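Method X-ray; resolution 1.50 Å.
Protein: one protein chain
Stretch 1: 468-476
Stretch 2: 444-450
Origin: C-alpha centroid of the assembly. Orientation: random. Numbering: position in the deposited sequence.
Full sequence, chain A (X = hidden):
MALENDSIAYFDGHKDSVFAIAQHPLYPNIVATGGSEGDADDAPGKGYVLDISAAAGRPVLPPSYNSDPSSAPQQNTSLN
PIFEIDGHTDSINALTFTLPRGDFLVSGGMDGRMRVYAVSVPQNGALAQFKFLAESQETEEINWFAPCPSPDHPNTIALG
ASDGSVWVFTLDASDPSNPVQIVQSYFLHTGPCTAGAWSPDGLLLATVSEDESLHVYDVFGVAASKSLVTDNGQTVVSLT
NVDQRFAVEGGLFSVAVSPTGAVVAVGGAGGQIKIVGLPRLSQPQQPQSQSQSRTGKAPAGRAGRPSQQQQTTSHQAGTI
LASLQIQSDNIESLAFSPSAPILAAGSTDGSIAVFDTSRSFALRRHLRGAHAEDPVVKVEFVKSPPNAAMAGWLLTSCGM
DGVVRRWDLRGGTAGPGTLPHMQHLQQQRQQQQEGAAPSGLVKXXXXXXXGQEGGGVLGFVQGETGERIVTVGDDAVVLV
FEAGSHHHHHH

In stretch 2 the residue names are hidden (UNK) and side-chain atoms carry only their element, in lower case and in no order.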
# COMPACT_ATOMS: atom_id res chain seq x y z
N ARG A 468 16.19 4.11 5.17
CA ARG A 468 16.26 4.65 3.83
C ARG A 468 14.88 4.67 3.23
O ARG A 468 14.21 3.64 3.16
CB ARG A 468 17.22 3.85 2.95
CG ARG A 468 18.67 4.16 3.24
CD ARG A 468 19.51 4.16 1.98
NE ARG A 468 20.79 4.82 2.20
CZ ARG A 468 21.78 4.85 1.32
NH1 ARG A 468 21.64 4.25 0.14
NH2 ARG A 468 22.92 5.47 1.61
N ILE A 469 14.45 5.85 2.81
CA ILE A 469 13.12 6.06 2.24
C ILE A 469 13.27 6.42 0.78
O ILE A 469 14.04 7.31 0.44
CB ILE A 469 12.35 7.17 2.99
CG1 ILE A 469 12.25 6.82 4.49
CG2 ILE A 469 10.98 7.41 2.38
CD1 ILE A 469 11.65 7.93 5.33
N VAL A 470 12.56 5.71 -0.09
CA VAL A 470 12.53 6.06 -1.50
C VAL A 470 11.12 6.47 -1.86
O VAL A 470 10.16 5.78 -1.54
CB VAL A 470 12.99 4.90 -2.40
CG1 VAL A 470 13.11 5.37 -3.86
CG2 VAL A 470 14.33 4.35 -1.91
N THR A 471 11.01 7.63 -2.51
CA THR A 471 9.72 8.25 -2.80
C THR A 471 9.42 8.30 -4.29
O THR A 471 10.32 8.25 -5.12
CB THR A 471 9.67 9.68 -2.29
OG1 THR A 471 10.71 10.44 -2.93
CG2 THR A 471 9.84 9.73 -0.78
N VAL A 472 8.13 8.40 -4.61
CA VAL A 472 7.72 8.65 -5.99
C VAL A 472 6.79 9.86 -5.98
O VAL A 472 5.90 10.00 -5.13
CB VAL A 472 7.04 7.42 -6.64
CG1 VAL A 472 8.04 6.30 -6.83
CG2 VAL A 472 5.82 6.93 -5.82
N GLY A 473 7.03 10.78 -6.92
CA GLY A 473 6.29 12.03 -6.93
C GLY A 473 5.48 12.32 -8.18
O GLY A 473 5.77 11.84 -9.28
N ASP A 474 4.46 13.16 -8.02
CA ASP A 474 3.67 13.60 -9.16
C ASP A 474 4.47 14.57 -10.01
O ASP A 474 4.07 14.86 -11.15
CB ASP A 474 2.36 14.25 -8.70
CG ASP A 474 1.30 14.24 -9.78
OD1 ASP A 474 1.14 13.20 -10.44
OD2 ASP A 474 0.63 15.28 -9.95
N ASP A 475 5.57 15.07 -9.45
CA ASP A 475 6.51 15.94 -10.16
C ASP A 475 7.54 15.15 -10.98
O ASP A 475 8.55 15.72 -11.41
CB ASP A 475 7.22 16.88 -9.17
CG ASP A 475 7.83 16.16 -7.97
OD1 ASP A 475 7.67 14.92 -7.83
OD2 ASP A 475 8.49 16.84 -7.16
N ALA A 476 7.30 13.86 -11.17
CA ALA A 476 8.08 12.98 -12.06
C ALA A 476 9.48 12.70 -11.54
O ALA A 476 10.38 12.35 -12.31
CB ALA A 476 8.16 13.58 -13.49
N UNK A 444 11.33 15.40 9.21
CA UNK A 444 10.70 15.85 7.97
C UNK A 444 11.72 15.74 6.85
O UNK A 444 12.88 16.11 7.05
c UNK A 444 8.85 19.14 8.87
c UNK A 444 10.26 17.31 8.04
o UNK A 444 7.66 19.43 8.71
c UNK A 444 9.22 17.68 9.02
o UNK A 444 9.77 20.00 8.87
N UNK A 445 11.29 15.28 5.68
CA UNK A 445 12.15 15.21 4.52
C UNK A 445 11.54 15.98 3.38
O UNK A 445 10.44 15.63 2.90
c UNK A 445 12.23 10.16 8.08
c UNK A 445 12.39 13.77 4.09
c UNK A 445 14.51 12.83 5.18
n UNK A 445 14.84 11.93 6.17
c UNK A 445 13.16 12.93 5.08
c UNK A 445 13.69 11.42 6.71
c UNK A 445 12.60 12.02 6.04
c UNK A 445 13.52 10.49 7.73
c UNK A 445 11.30 11.67 6.41
c UNK A 445 11.13 10.73 7.44
N UNK A 446 12.26 17.00 2.91
CA UNK A 446 11.76 17.86 1.85
C UNK A 446 12.56 17.65 0.57
O UNK A 446 13.67 17.14 0.62
n UNK A 446 10.38 22.78 5.62
c UNK A 446 11.83 19.32 2.30
c UNK A 446 11.12 21.08 3.96
c UNK A 446 10.23 21.37 5.16
c UNK A 446 11.01 19.61 3.54
N UNK A 447 11.98 18.02 -0.57
CA UNK A 447 12.68 17.87 -1.83
C UNK A 447 11.74 17.79 -3.01
O UNK A 447 12.06 18.24 -4.11
N UNK A 448 10.57 17.19 -2.80
CA UNK A 448 9.56 17.18 -3.84
C UNK A 448 8.91 18.55 -3.92
O UNK A 448 8.89 19.29 -2.95
c UNK A 448 8.47 16.13 -3.59
c UNK A 448 8.91 14.72 -3.88
n UNK A 448 9.61 12.65 -3.84
c UNK A 448 9.35 12.94 -5.10
n UNK A 448 8.91 14.19 -5.15
c UNK A 448 9.34 13.74 -3.05
N UNK A 449 8.37 18.88 -5.09
CA UNK A 449 7.49 20.02 -5.18
C UNK A 449 6.18 19.71 -4.46
O UNK A 449 5.77 18.54 -4.36
c UNK A 449 7.22 20.40 -6.64
c UNK A 449 8.39 21.16 -7.29
n UNK A 449 6.19 20.63 -11.39
c UNK A 449 8.66 20.64 -8.73
n UNK A 449 7.52 20.86 -9.59
c UNK A 449 7.29 20.30 -10.77
n UNK A 449 8.13 19.42 -11.34
N UNK A 450 5.53 20.75 -3.95
CA UNK A 450 4.18 20.63 -3.42
C UNK A 450 3.18 20.44 -4.55
O UNK A 450 3.50 20.71 -5.71
c UNK A 450 3.81 21.87 -2.61
o UNK A 450 3.64 22.98 -3.49

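Position 444 carries three side-chain carbons, the third bearing two oxygens. It makes no contact with stretch 1. The residue is Glu 444.

Position 445 has one carbon followed by fused five- and six-membered rings holding eight carbons and one nitrogen. The CA-to-CB bond points toward stretch 1, and CD1 of Ile 469 sits over one face of the six-membered ring of this indole, 3.7 Å from the centroid and 18° off the normal. The residue is Trp 445; CZ3 is its closest atom to Ile 469 CD1, at 3.5 Å, so the contact combines a CH-pi interaction with apolar packing.

At position 446 four carbons in a row end in a nitrogen. The chain stays out of reach of stretch 1. It is Lys 446.

Position 447 has no side-chain atoms. Its phi/psi of 157/-34 would jam a CB against the carbonyl oxygen of the preceding residue, so the backbone alone calls for glycine: Gly 447.

Position 448 shows one carbon and then a five-membered ring of three carbons and two nitrogens, an imidazole. The ring reaches stretch 1 with both nitrogens, one near Thr 471 and the other near Asp 475. This is His 448. Its NE2 lies 2.6 Å from Thr 471 OG1 in a nearly linear hydrogen bond, while ND1 donates to Asp 475 OD1 at 3.0 Å and more weakly to Asp 475 OD2, 3.4 Å from ND1. Both oxygen partners OG1 and OD1 lie at the ring edge, near its plane, as in-plane nitrogen lone pairs and N-H bonds require. Gly 473 leaves room for the ring: an ideal CB there would come within 2.5 Å of His 448 ND1.

Position 449 has three carbons, a nitrogen, and a carbon carrying two more nitrogens. This guanidinium lays one face over CB of Asp 475, and the residue is Arg 449, whose NH1 is 3.5 Å from that CB. Its backbone N also donates to Asp 475 OD2 at 2.9 Å.

Position 450 has one carbon and one oxygen, and its CA-to-CB bond points away from stretch 1. It is Ser 450.

The contact centres on Asp 475, which lies within the type I turn from Gly 473 to Ala 476. Its carboxylate joins the His 448 ring to the Arg 449 backbone, while Thr 471 holds the other ring nitrogen. The imidazole thus bridges strand and turn, and Ile 469 against Trp 445 extends the contact with an apolar patch.

Stretch 2 (444-450) EWKGHRS
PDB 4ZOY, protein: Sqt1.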